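Local coordinates for protein OBCA, Oxalate Biosynthetic Component A (Burkholderia glumae, PDB 4NNB) that is a TIM-barrel-type protein that holds a magnesium ion and an oxaloacetate ion together in one pocket, at residues T9-G14 against G469-L474; V223-R228 against A272-S277; L276-R281 against A294-Y299; S304-A309 against V341-E346. All blocks are in the same frame, centred on the assembly; numbering follows the deposited sequence.

Contact 1. Residues T9-G14 against G469-L474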
loop_
_atom_site.group_PDB
_atom_site.type_symbol
_atom_site.label_atom_id
_atom_site.label_comp_id
_atom_site.label_asym_id
_atom_site.label_seq_id
_atom_site.Cartn_x
_atom_site.Cartn_y
_atom_site.Cartn_z
ATOM N N THR A 9 -4.421 -8.851 9.596
ATOM C CA THR A 9 -4.980 -8.673 8.262
ATOM C C THR A 9 -3.877 -8.323 7.262
ATOM O O THR A 9 -3.112 -7.388 7.473
ATOM C CB THR A 9 -6.077 -7.571 8.240
ATOM O OG1 THR A 9 -7.213 -8.016 9.000
ATOM C CG2 THR A 9 -6.533 -7.300 6.789
ATOM N N ALA A 10 -3.788 -9.081 6.173
ATOM C CA ALA A 10 -2.890 -8.717 5.077
ATOM C C ALA A 10 -3.651 -7.873 4.049
ATOM O O ALA A 10 -4.765 -8.215 3.671
ATOM C CB ALA A 10 -2.353 -9.959 4.415
ATOM N N ALA A 11 -3.059 -6.779 3.588
ATOM C CA ALA A 11 -3.716 -5.960 2.556
ATOM C C ALA A 11 -2.774 -5.776 1.363
ATOM O O ALA A 11 -2.015 -4.819 1.319
ATOM C CB ALA A 11 -4.135 -4.607 3.129
ATOM N N PRO A 12 -2.816 -6.712 0.399
ATOM C CA PRO A 12 -1.733 -6.812 -0.594
ATOM C C PRO A 12 -1.787 -5.862 -1.783
ATOM O O PRO A 12 -0.774 -5.776 -2.486
ATOM C CB PRO A 12 -1.855 -8.252 -1.114
ATOM C CG PRO A 12 -2.695 -8.981 -0.084
ATOM C CD PRO A 12 -3.643 -7.928 0.434
ATOM N N ILE A 13 -2.907 -5.184 -2.026
ATOM C CA ILE A 13 -3.043 -4.450 -3.287
ATOM C C ILE A 13 -3.384 -2.985 -3.112
ATOM O O ILE A 13 -2.657 -2.112 -3.588
ATOM C CB ILE A 13 -4.097 -5.072 -4.218
ATOM C CG1 ILE A 13 -3.825 -6.559 -4.423
ATOM C CG2 ILE A 13 -4.128 -4.327 -5.569
ATOM C CD1 ILE A 13 -4.702 -7.474 -3.575
ATOM N N GLY A 14 -4.510 -2.727 -2.452
ATOM C CA GLY A 14 -4.993 -1.376 -2.271
ATOM C C GLY A 14 -5.395 -0.641 -3.533
ATOM O O GLY A 14 -5.528 -1.225 -4.615
ATOM N N GLY A 469 -6.574 -6.642 16.555
ATOM C CA GLY A 469 -5.929 -6.967 15.299
ATOM C C GLY A 469 -5.029 -5.876 14.788
ATOM O O GLY A 469 -5.125 -4.727 15.216
ATOM N N ILE A 470 -4.148 -6.246 13.860
ATOM C CA ILE A 470 -3.262 -5.304 13.194
ATOM C C ILE A 470 -3.234 -5.655 11.709
ATOM O O ILE A 470 -3.181 -6.833 11.345
ATOM C CB ILE A 470 -1.819 -5.387 13.759
ATOM C CG1 ILE A 470 -1.768 -4.850 15.184
ATOM C CG2 ILE A 470 -0.824 -4.584 12.894
ATOM C CD1 ILE A 470 -0.419 -5.116 15.863
ATOM N N ARG A 471 -3.272 -4.632 10.860
ATOM C CA ARG A 471 -3.238 -4.825 9.418
ATOM C C ARG A 471 -1.932 -4.283 8.858
ATOM O O ARG A 471 -1.453 -3.214 9.276
ATOM C CB ARG A 471 -4.445 -4.118 8.752
ATOM C CG ARG A 471 -4.245 -3.742 7.281
ATOM C CD ARG A 471 -5.574 -3.327 6.592
ATOM N NE ARG A 471 -5.339 -2.294 5.590
ATOM C CZ ARG A 471 -6.287 -1.706 4.858
ATOM N NH1 ARG A 471 -7.568 -2.050 4.990
ATOM N NH2 ARG A 471 -5.942 -0.760 4.003
ATOM N N VAL A 472 -1.344 -5.025 7.921
ATOM C CA VAL A 472 -0.174 -4.544 7.179
ATOM C C VAL A 472 -0.344 -4.984 5.732
ATOM O O VAL A 472 -1.202 -5.814 5.435
ATOM C CB VAL A 472 1.142 -5.146 7.722
ATOM C CG1 VAL A 472 1.469 -4.568 9.090
ATOM C CG2 VAL A 472 1.037 -6.669 7.784
ATOM N N GLY A 473 0.462 -4.425 4.837
ATOM C CA GLY A 473 0.472 -4.871 3.454
ATOM C C GLY A 473 0.858 -3.741 2.521
ATOM O O GLY A 473 0.854 -2.581 2.938
ATOM N N LEU A 474 1.157 -4.060 1.259
ATOM C CA LEU A 474 1.547 -3.032 0.279
ATOM C C LEU A 474 0.504 -1.914 0.098
ATOM O O LEU A 474 0.854 -0.773 -0.236
ATOM C CB LEU A 474 1.902 -3.674 -1.065
ATOM C CG LEU A 474 3.096 -4.641 -1.061
ATOM C CD1 LEU A 474 3.559 -4.951 -2.501
ATOM C CD2 LEU A 474 4.242 -4.068 -0.233
HETATM O O HOH W 1 -6.471 -7.239 11.579
#
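Thr9 and Arg471 lie next to each other on one face of a two-strand parallel pairing, their side chains crossing at a slant with CB of Thr9 3.9 Å from CB of Arg471. Thr9 has CG2 anti to the backbone N, and this methyl lies 4.1 Å from CD of Arg471. Further out, the arginine chain bends at chi3 (146°), and CB of Ala11 covers one face of the guanidinium, 3.6 Å from NE. Thr9 OG1 instead meets a water at 2.8 Å. Ala10 and Val472 lie on the other face, where Ala10 touches helix 495-507 and Val472 helix 458-465. The backbones are joined by hydrogen bonds from Thr9 N to Ile470 O, Val472 N to Thr9 O and Ala11 N to Val472 O, the last at 2.8 Å. Beyond the strands, Gly473 CA comes within 3.3 Å of Ala11 O. The pairing sets the N-terminal strand 5-10 against strand 469-472 and closes the parallel barrel. Arg471 NE forms a salt bridge with Asp476, and the guanidinium has weaker, long ion pairs with Glu475 and Glu348; through these it probably offsets some of the acidic charge near the magnesium ion.

Contact 2. Residues V223-R228 against A272-S277; sequences VHLHTR and AILNLS. With MG (magnesium ion), chain B; OAA (oxaloacetate ion), chain C.
His224 and Asn275 sit side by side where two neighbouring parallel strands of a TIM barrel, 222-229 and 273-276, run toward the metal site. The connection between them includes helix 255-268, a beta-alpha-beta crossover with extra short strands. Four backbone hydrogen bonds join them: Val223 N to Ile273 O, Asn275 N to Val223 O, Leu225 N to Asn275 O (2.8 Å) and Ser277 N to Leu225 O. Val223, Leu225, Leu274 and Leu276 share one face; CD1 of Leu225 lies 4.1 Å from CD1 of Leu274, and helix 205-217 covers Val223 and Leu225. On the other face the His224 ring and the Asn275 amide are turned 71° apart, joined by a weak hydrogen bond of 3.4 Å from ND1 to OD1, while Asn275 ND2 is held by Glu346. His224, with CG anti to the backbone N (chi1 170°), presents NE2 to magnesium at 2.2 Å, and His226 NE2 binds it at 2.1 Å. Oxaloacetate O2 and O3, a water and Glu475 supply the other ligands. Asn251 hydrogen-bonds His226 ND1, so that ring is held at both nitrogens. Ser277 CB makes a CH-pi contact with one face of it, 3.6 Å from the centroid, and Ser277 OG donates to oxaloacetate O2 at 2.8 Å.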
loop_
_atom_site.group_PDB
_atom_site.type_symbol
_atom_site.label_atom_id
_atom_site.label_comp_id
_atom_site.label_asym_id
_atom_site.label_seq_id
_atom_site.Cartn_x
_atom_site.Cartn_y
_atom_site.Cartn_z
ATOM N N VAL A 223 -7.471 -11.553 4.596
ATOM C CA VAL A 223 -6.831 -10.842 3.500
ATOM C C VAL A 223 -7.803 -9.846 2.861
ATOM O O VAL A 223 -8.846 -10.239 2.327
ATOM C CB VAL A 223 -6.300 -11.805 2.423
ATOM C CG1 VAL A 223 -5.506 -11.026 1.365
ATOM C CG2 VAL A 223 -5.420 -12.897 3.070
ATOM N N HIS A 224 -7.453 -8.566 2.933
ATOM C CA HIS A 224 -8.266 -7.484 2.355
ATOM C C HIS A 224 -7.810 -7.245 0.908
ATOM O O HIS A 224 -6.645 -6.948 0.659
ATOM C CB HIS A 224 -8.112 -6.221 3.221
ATOM C CG HIS A 224 -8.704 -4.973 2.631
ATOM N ND1 HIS A 224 -10.070 -4.751 2.551
ATOM C CD2 HIS A 224 -8.119 -3.852 2.144
ATOM C CE1 HIS A 224 -10.290 -3.563 2.018
ATOM N NE2 HIS A 224 -9.119 -2.995 1.758
ATOM N N LEU A 225 -8.733 -7.390 -0.036
ATOM C CA LEU A 225 -8.415 -7.373 -1.460
ATOM C C LEU A 225 -8.957 -6.153 -2.197
ATOM O O LEU A 225 -10.076 -5.700 -1.929
ATOM C CB LEU A 225 -9.002 -8.630 -2.125
ATOM C CG LEU A 225 -8.376 -9.961 -1.693
ATOM C CD1 LEU A 225 -9.053 -11.147 -2.385
ATOM C CD2 LEU A 225 -6.875 -9.945 -2.004
ATOM N N HIS A 226 -8.153 -5.640 -3.131
ATOM C CA HIS A 226 -8.633 -4.768 -4.200
ATOM C C HIS A 226 -8.295 -5.421 -5.537
ATOM O O HIS A 226 -7.399 -6.271 -5.624
ATOM C CB HIS A 226 -7.907 -3.418 -4.206
ATOM C CG HIS A 226 -8.261 -2.499 -3.078
ATOM N ND1 HIS A 226 -8.766 -1.235 -3.290
ATOM C CD2 HIS A 226 -8.115 -2.629 -1.735
ATOM C CE1 HIS A 226 -8.936 -0.630 -2.126
ATOM N NE2 HIS A 226 -8.550 -1.455 -1.167
ATOM N N THR A 227 -8.987 -4.989 -6.585
ATOM C CA THR A 227 -8.595 -5.281 -7.954
ATOM C C THR A 227 -8.254 -3.975 -8.666
ATOM O O THR A 227 -8.573 -2.888 -8.174
ATOM C CB THR A 227 -9.702 -6.027 -8.718
ATOM O OG1 THR A 227 -10.958 -5.358 -8.512
ATOM C CG2 THR A 227 -9.808 -7.472 -8.223
ATOM N N ARG A 228 -7.596 -4.091 -9.818
ATOM C CA ARG A 228 -7.176 -2.935 -10.604
ATOM C C ARG A 228 -7.569 -3.133 -12.061
ATOM O O ARG A 228 -7.542 -4.248 -12.570
ATOM C CB ARG A 228 -5.651 -2.754 -10.554
ATOM C CG ARG A 228 -5.046 -2.585 -9.157
ATOM C CD ARG A 228 -5.516 -1.325 -8.458
ATOM N NE ARG A 228 -4.754 -1.128 -7.227
ATOM C CZ ARG A 228 -3.571 -0.518 -7.178
ATOM N NH1 ARG A 228 -3.032 -0.011 -8.288
ATOM N NH2 ARG A 228 -2.937 -0.393 -6.020
ATOM N N ALA A 272 -9.359 -19.555 3.957
ATOM C CA ALA A 272 -9.062 -18.140 3.724
ATOM C C ALA A 272 -10.273 -17.279 4.008
ATOM O O ALA A 272 -11.385 -17.573 3.545
ATOM C CB ALA A 272 -8.600 -17.914 2.313
ATOM N N ILE A 273 -10.054 -16.221 4.779
ATOM C CA ILE A 273 -11.101 -15.240 5.041
ATOM C C ILE A 273 -10.862 -14.034 4.150
ATOM O O ILE A 273 -9.925 -13.257 4.369
ATOM C CB ILE A 273 -11.091 -14.799 6.504
ATOM C CG1 ILE A 273 -11.259 -16.021 7.410
ATOM C CG2 ILE A 273 -12.206 -13.773 6.759
ATOM C CD1 ILE A 273 -11.076 -15.720 8.871
ATOM N N LEU A 274 -11.690 -13.898 3.123
ATOM C CA LEU A 274 -11.516 -12.816 2.170
ATOM C C LEU A 274 -12.348 -11.595 2.562
ATOM O O LEU A 274 -13.546 -11.699 2.868
ATOM C CB LEU A 274 -11.851 -13.290 0.754
ATOM C CG LEU A 274 -10.943 -14.383 0.166
ATOM C CD1 LEU A 274 -11.185 -14.506 -1.337
ATOM C CD2 LEU A 274 -9.450 -14.138 0.460
ATOM N N ASN A 275 -11.681 -10.450 2.585
ATOM C CA ASN A 275 -12.279 -9.158 2.916
ATOM C C ASN A 275 -12.236 -8.290 1.642
ATOM O O ASN A 275 -11.202 -7.696 1.297
ATOM C CB ASN A 275 -11.478 -8.545 4.087
ATOM C CG ASN A 275 -11.913 -7.126 4.452
ATOM O OD1 ASN A 275 -12.703 -6.492 3.748
ATOM N ND2 ASN A 275 -11.378 -6.620 5.561
ATOM N N LEU A 276 -13.354 -8.229 0.924
ATOM C CA LEU A 276 -13.356 -7.536 -0.361
ATOM C C LEU A 276 -13.590 -6.030 -0.213
ATOM O O LEU A 276 -14.546 -5.593 0.428
ATOM C CB LEU A 276 -14.376 -8.158 -1.323
ATOM C CG LEU A 276 -13.898 -9.308 -2.222
ATOM C CD1 LEU A 276 -13.027 -10.310 -1.485
ATOM C CD2 LEU A 276 -15.046 -10.000 -2.943
ATOM N N SER A 277 -12.708 -5.236 -0.808
ATOM C CA SER A 277 -12.922 -3.789 -0.848
ATOM C C SER A 277 -14.139 -3.406 -1.693
ATOM O O SER A 277 -14.296 -3.864 -2.826
ATOM C CB SER A 277 -11.697 -3.071 -1.401
ATOM O OG SER A 277 -11.958 -1.685 -1.504
HETATM MG MG MG B . -8.783 -1.047 0.877
HETATM O O1 OAA C . -12.943 0.050 1.682
HETATM O O2 OAA C . -10.979 -0.856 0.994
HETATM O O4 OAA C . -8.258 3.567 0.297
HETATM O O5 OAA C . -10.477 3.862 -0.230
HETATM O O3 OAA C . -8.917 0.798 0.390
HETATM C C1 OAA C . -11.684 0.184 1.346
HETATM C C2 OAA C . -11.075 1.568 1.380
HETATM C C3 OAA C . -9.776 1.743 0.625
HETATM C C4 OAA C . -9.488 3.127 0.196
HETATM O O HOH W 2 -8.681 -0.171 2.958
#

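Contact 3. Residues L276-R281 against A294-Y299; sequences LSTSVR and AHLKFY. With OAA (oxaloacetate ion), chain C.
The His295 ring meets the carbonyl of Ser277 edge-on and carries CD2 of Leu296 over the centre of one face, 3.9 Å above its plane; the ring of Tyr258 also meets it, inclined. CG of His295 sits between the backbone N and the carbonyl carbon (chi1 56°). Ser277 O lies nearly in the ring plane, 2.9 Å from NE2, along an almost straight hydrogen bond (164°); seen from the carbonyl, however, the donor stands 40° out of plane. Leu276 CD2 and Thr278 CG2 reach the ring obliquely, the latter 3.9 Å from CE1. Tyr299 has CE of Lys297 over one face and His295 O at its edge, where the phenol OH donates to that oxygen at 2.8 Å. The Arg281 guanidinium turns its edge to oxaloacetate: NE and NH2 both donate to O4, from 3.0 Å and 2.8 Å, and Phe318 adds a cation-pi contact. Two successive ST turns shape the loop, with Ser277 OG accepting from Ser279 N and Ser279 OG from Arg281 N. Ser279 OG also donates to oxaloacetate O5. The bond to a carbonyl is consistent with a proton on NE2; His295 does not touch the ligand and probably steadies the loop from the second shell, while Arg281 probably balances the O4/O5 carboxylate charge.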
loop_
_atom_site.group_PDB
_atom_site.type_symbol
_atom_site.label_atom_id
_atom_site.label_comp_id
_atom_site.label_asym_id
_atom_site.label_seq_id
_atom_site.Cartn_x
_atom_site.Cartn_y
_atom_site.Cartn_z
ATOM N N LEU A 276 -13.354 -8.229 0.924
ATOM C CA LEU A 276 -13.356 -7.536 -0.361
ATOM C C LEU A 276 -13.590 -6.030 -0.213
ATOM O O LEU A 276 -14.546 -5.593 0.428
ATOM C CB LEU A 276 -14.376 -8.158 -1.323
ATOM C CG LEU A 276 -13.898 -9.308 -2.222
ATOM C CD1 LEU A 276 -13.027 -10.310 -1.485
ATOM C CD2 LEU A 276 -15.046 -10.000 -2.943
ATOM N N SER A 277 -12.708 -5.236 -0.808
ATOM C CA SER A 277 -12.922 -3.789 -0.848
ATOM C C SER A 277 -14.139 -3.406 -1.693
ATOM O O SER A 277 -14.296 -3.864 -2.826
ATOM C CB SER A 277 -11.697 -3.071 -1.401
ATOM O OG SER A 277 -11.958 -1.685 -1.504
ATOM N N THR A 278 -14.975 -2.536 -1.147
ATOM C CA THR A 278 -16.096 -1.983 -1.902
ATOM C C THR A 278 -15.811 -0.539 -2.274
ATOM O O THR A 278 -16.690 0.189 -2.741
ATOM C CB THR A 278 -17.377 -2.045 -1.082
ATOM O OG1 THR A 278 -17.204 -1.288 0.117
ATOM C CG2 THR A 278 -17.696 -3.512 -0.729
ATOM N N SER A 279 -14.571 -0.128 -2.063
ATOM C CA SER A 279 -14.177 1.261 -2.289
ATOM C C SER A 279 -14.202 1.672 -3.773
ATOM O O SER A 279 -13.883 0.866 -4.655
ATOM C CB SER A 279 -12.782 1.474 -1.700
ATOM O OG SER A 279 -12.252 2.708 -2.106
ATOM N N VAL A 280 -14.596 2.915 -4.059
ATOM C CA VAL A 280 -14.423 3.440 -5.423
ATOM C C VAL A 280 -13.427 4.604 -5.470
ATOM O O VAL A 280 -13.506 5.484 -6.338
ATOM C CB VAL A 280 -15.763 3.827 -6.103
ATOM C CG1 VAL A 280 -16.632 2.597 -6.300
ATOM C CG2 VAL A 280 -16.507 4.890 -5.299
ATOM N N ARG A 281 -12.484 4.578 -4.534
ATOM C CA ARG A 281 -11.383 5.536 -4.498
ATOM C C ARG A 281 -10.741 5.692 -5.877
ATOM O O ARG A 281 -10.516 4.702 -6.591
ATOM C CB ARG A 281 -10.329 5.100 -3.470
ATOM C CG ARG A 281 -8.915 5.623 -3.758
ATOM C CD ARG A 281 -8.369 6.571 -2.699
ATOM N NE ARG A 281 -7.765 5.847 -1.594
ATOM C CZ ARG A 281 -6.673 6.222 -0.926
ATOM N NH1 ARG A 281 -6.022 7.339 -1.221
ATOM N NH2 ARG A 281 -6.237 5.459 0.058
ATOM N N ALA A 294 -21.692 -5.851 -6.395
ATOM C CA ALA A 294 -21.841 -6.918 -7.395
ATOM C C ALA A 294 -20.850 -8.080 -7.195
ATOM O O ALA A 294 -21.131 -9.220 -7.573
ATOM C CB ALA A 294 -21.726 -6.352 -8.798
ATOM N N HIS A 295 -19.699 -7.791 -6.595
ATOM C CA HIS A 295 -18.728 -8.834 -6.248
ATOM C C HIS A 295 -19.035 -9.515 -4.923
ATOM O O HIS A 295 -18.304 -10.418 -4.503
ATOM C CB HIS A 295 -17.289 -8.292 -6.244
ATOM C CG HIS A 295 -17.075 -7.116 -5.336
ATOM N ND1 HIS A 295 -18.074 -6.220 -5.013
ATOM C CD2 HIS A 295 -15.955 -6.675 -4.707
ATOM C CE1 HIS A 295 -17.583 -5.285 -4.215
ATOM N NE2 HIS A 295 -16.301 -5.540 -4.014
ATOM N N LEU A 296 -20.115 -9.099 -4.266
ATOM C CA LEU A 296 -20.460 -9.683 -2.978
ATOM C C LEU A 296 -21.589 -10.682 -3.145
ATOM O O LEU A 296 -22.548 -10.683 -2.386
ATOM C CB LEU A 296 -20.841 -8.607 -1.965
ATOM C CG LEU A 296 -19.779 -7.514 -1.783
ATOM C CD1 LEU A 296 -20.243 -6.558 -0.694
ATOM C CD2 LEU A 296 -18.368 -8.076 -1.472
ATOM N N LYS A 297 -21.458 -11.538 -4.145
ATOM C CA LYS A 297 -22.479 -12.535 -4.450
ATOM C C LYS A 297 -22.110 -13.867 -3.820
ATOM O O LYS A 297 -20.985 -14.047 -3.352
ATOM C CB LYS A 297 -22.546 -12.712 -5.957
ATOM C CG LYS A 297 -21.214 -13.165 -6.545
ATOM C CD LYS A 297 -21.323 -13.431 -8.026
ATOM C CE LYS A 297 -20.035 -14.033 -8.565
ATOM N NZ LYS A 297 -19.917 -13.830 -10.044
ATOM N N PHE A 298 -23.060 -14.801 -3.805
ATOM C CA PHE A 298 -22.751 -16.197 -3.522
ATOM C C PHE A 298 -21.900 -16.740 -4.671
ATOM O O PHE A 298 -22.321 -16.717 -5.823
ATOM C CB PHE A 298 -24.048 -17.003 -3.386
ATOM C CG PHE A 298 -23.844 -18.419 -2.927
ATOM C CD1 PHE A 298 -23.677 -19.443 -3.845
ATOM C CD2 PHE A 298 -23.834 -18.727 -1.576
ATOM C CE1 PHE A 298 -23.489 -20.763 -3.420
ATOM C CE2 PHE A 298 -23.649 -20.037 -1.145
ATOM C CZ PHE A 298 -23.478 -21.053 -2.068
ATOM N N TYR A 299 -20.687 -17.195 -4.366
ATOM C CA TYR A 299 -19.830 -17.795 -5.383
ATOM C C TYR A 299 -20.072 -19.306 -5.435
ATOM O O TYR A 299 -19.660 -20.022 -4.530
ATOM C CB TYR A 299 -18.342 -17.492 -5.098
ATOM C CG TYR A 299 -17.944 -16.063 -5.419
ATOM C CD1 TYR A 299 -17.291 -15.747 -6.602
ATOM C CD2 TYR A 299 -18.254 -15.030 -4.546
ATOM C CE1 TYR A 299 -16.952 -14.428 -6.900
ATOM C CE2 TYR A 299 -17.908 -13.715 -4.829
ATOM C CZ TYR A 299 -17.271 -13.420 -6.005
ATOM O OH TYR A 299 -16.937 -12.104 -6.274
HETATM O O1 OAA C . -12.943 0.050 1.682
HETATM O O2 OAA C . -10.979 -0.856 0.994
HETATM O O4 OAA C . -8.258 3.567 0.297
HETATM O O5 OAA C . -10.477 3.862 -0.230
HETATM O O3 OAA C . -8.917 0.798 0.390
HETATM C C1 OAA C . -11.684 0.184 1.346
HETATM C C2 OAA C . -11.075 1.568 1.380
HETATM C C3 OAA C . -9.776 1.743 0.625
HETATM C C4 OAA C . -9.488 3.127 0.196
#

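Contact 4. Residues S304-A309 against V341-E346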
loop_
_atom_site.group_PDB
_atom_site.type_symbol
_atom_site.label_atom_id
_atom_site.label_comp_id
_atom_site.label_asym_id
_atom_site.label_seq_id
_atom_site.Cartn_x
_atom_site.Cartn_y
_atom_site.Cartn_z
ATOM N N SER A 304 -20.111 -20.137 -0.952
ATOM C CA SER A 304 -20.447 -19.046 -0.039
ATOM C C SER A 304 -20.249 -17.680 -0.688
ATOM O O SER A 304 -19.628 -17.566 -1.736
ATOM C CB SER A 304 -19.600 -19.108 1.227
ATOM O OG SER A 304 -18.275 -18.697 0.947
ATOM N N ALA A 305 -20.800 -16.652 -0.050
ATOM C CA ALA A 305 -20.473 -15.267 -0.371
ATOM C C ALA A 305 -19.147 -14.908 0.317
ATOM O O ALA A 305 -18.684 -15.655 1.183
ATOM C CB ALA A 305 -21.600 -14.349 0.097
ATOM N N PRO A 306 -18.516 -13.778 -0.065
ATOM C CA PRO A 306 -17.284 -13.414 0.655
ATOM C C PRO A 306 -17.541 -13.243 2.155
ATOM O O PRO A 306 -18.629 -12.797 2.546
ATOM C CB PRO A 306 -16.884 -12.071 0.016
ATOM C CG PRO A 306 -17.432 -12.152 -1.376
ATOM C CD PRO A 306 -18.762 -12.894 -1.220
ATOM N N GLU A 307 -16.561 -13.612 2.977
ATOM C CA GLU A 307 -16.729 -13.604 4.428
ATOM C C GLU A 307 -16.911 -12.187 4.971
ATOM O O GLU A 307 -17.693 -11.954 5.891
ATOM C CB GLU A 307 -15.511 -14.237 5.119
ATOM C CG GLU A 307 -15.394 -15.771 4.985
ATOM C CD GLU A 307 -14.854 -16.231 3.631
ATOM O OE1 GLU A 307 -14.343 -15.400 2.841
ATOM O OE2 GLU A 307 -14.931 -17.446 3.355
ATOM N N VAL A 308 -16.153 -11.256 4.409
ATOM C CA VAL A 308 -16.083 -9.894 4.917
ATOM C C VAL A 308 -16.029 -8.967 3.715
ATOM O O VAL A 308 -15.561 -9.361 2.645
ATOM C CB VAL A 308 -14.832 -9.706 5.814
ATOM C CG1 VAL A 308 -14.662 -8.246 6.282
ATOM C CG2 VAL A 308 -14.894 -10.643 7.028
ATOM N N ALA A 309 -16.539 -7.750 3.870
ATOM C CA ALA A 309 -16.305 -6.729 2.856
ATOM C C ALA A 309 -16.307 -5.363 3.511
ATOM O O ALA A 309 -16.980 -5.139 4.518
ATOM C CB ALA A 309 -17.338 -6.793 1.749
ATOM N N VAL A 341 -26.792 -11.846 1.848
ATOM C CA VAL A 341 -25.853 -12.872 1.382
ATOM C C VAL A 341 -24.966 -13.437 2.487
ATOM O O VAL A 341 -24.235 -14.396 2.261
ATOM C CB VAL A 341 -24.992 -12.389 0.207
ATOM C CG1 VAL A 341 -25.868 -11.875 -0.904
ATOM C CG2 VAL A 341 -24.000 -11.304 0.668
ATOM N N GLY A 342 -25.031 -12.854 3.679
ATOM C CA GLY A 342 -24.228 -13.334 4.794
ATOM C C GLY A 342 -22.773 -12.862 4.810
ATOM O O GLY A 342 -21.884 -13.574 5.299
ATOM N N THR A 343 -22.522 -11.666 4.279
ATOM C CA THR A 343 -21.185 -11.070 4.337
ATOM C C THR A 343 -21.099 -10.153 5.549
ATOM O O THR A 343 -21.999 -9.342 5.788
ATOM C CB THR A 343 -20.873 -10.300 3.048
ATOM O OG1 THR A 343 -20.824 -11.229 1.958
ATOM C CG2 THR A 343 -19.522 -9.551 3.138
ATOM N N ARG A 344 -20.038 -10.293 6.337
ATOM C CA ARG A 344 -19.872 -9.443 7.512
ATOM C C ARG A 344 -19.165 -8.139 7.115
ATOM O O ARG A 344 -18.074 -8.165 6.531
ATOM C CB ARG A 344 -19.092 -10.196 8.599
ATOM C CG ARG A 344 -18.821 -9.407 9.897
ATOM C CD ARG A 344 -20.015 -9.469 10.863
ATOM N NE ARG A 344 -20.484 -10.840 11.027
ATOM C CZ ARG A 344 -19.981 -11.717 11.898
ATOM N NH1 ARG A 344 -19.012 -11.362 12.723
ATOM N NH2 ARG A 344 -20.458 -12.954 11.944
ATOM N N PRO A 345 -19.787 -6.985 7.409
ATOM C CA PRO A 345 -19.057 -5.766 7.045
ATOM C C PRO A 345 -17.843 -5.557 7.942
ATOM O O PRO A 345 -17.845 -5.909 9.122
ATOM C CB PRO A 345 -20.089 -4.630 7.234
ATOM C CG PRO A 345 -21.231 -5.219 7.979
ATOM C CD PRO A 345 -21.163 -6.724 7.863
ATOM N N GLU A 346 -16.783 -5.015 7.363
ATOM C CA GLU A 346 -15.739 -4.437 8.193
ATOM C C GLU A 346 -15.914 -2.948 8.047
ATOM O O GLU A 346 -15.798 -2.410 6.932
ATOM C CB GLU A 346 -14.334 -4.856 7.750
ATOM C CG GLU A 346 -13.235 -4.104 8.500
ATOM C CD GLU A 346 -11.831 -4.518 8.073
ATOM O OE1 GLU A 346 -11.362 -4.043 7.029
ATOM O OE2 GLU A 346 -11.190 -5.307 8.796
HETATM O O HOH W 3 -19.743 -15.759 3.809
HETATM O O HOH W 4 -22.325 -17.218 2.250
HETATM O O HOH W 5 -19.573 -13.934 6.833
#
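Thr343 packs tightly between Pro306 and Ala309. With OG1 beside its own backbone N (chi1 -65°), it donates to Pro306 O at 2.8 Å, in the plane of that carbonyl, while CG2, anti to the backbone N, also borders that oxygen and lies 3.8 Å from CB of Ala309. The strand end holds the parallel ladder of hydrogen bonds: Arg344 N to Glu307 O, Ala309 N to Arg344 O and Glu346 N to Ala309 O, the last at 2.9 Å. Val308 CG1 reaches across to CB of Glu346 at 3.7 Å. Toward the partly exposed Val341 and Gly342 the backbones part and water takes over. One water donates both to Glu307 O and, at 2.8 Å, to Gly342 O; another accepts from Ala305 N at 2.8 Å and reaches Val341 O only weakly. Ala305 CB still packs on Val341, 3.9 Å from its CG2, and against Val341 O. Gly342, just past helix 328-341, has positive phi (81°) and leads toward strand 344-349. That helix connects strands 308-311 and 344-349 in a beta-alpha-beta unit of the barrel, and its Phe338 packs on Ala309, Thr343 and Pro345. Glu307 forms salt bridges with Lys266 and Arg520, and Arg344 reaches Phe523 and Pro372 carbonyls. Strand 273-276 flanks Val308, and strand 373-378 lies beside Arg344 and Glu346.

Overall arrangement
Contacts 1, 2 and 4 are strand pairings of one barrel sheet. Contact 1 joins strands 5-10 and 469-472 and encloses the others along the chain; its Arg471 side chain is about 4 Å from magnesium. Contacts 1 and 2, centres about 10 Å apart, are joined by Ala10 O and His224 N at 2.8 Å; contacts 2 and 4, about 11 Å apart, by Leu276 N and Val308 O at 3.0 Å. Contact 3 shares Leu276 and Ser277 with contact 2; both touch oxaloacetate, contact 3 at the O4/O5 carboxylate. Contacts 3 and 4, centres about 9 Å apart, meet at Tyr299 N and Ser304 O (2.9 Å). In contact 4 the Glu346 side chain is about 7 Å from oxaloacetate.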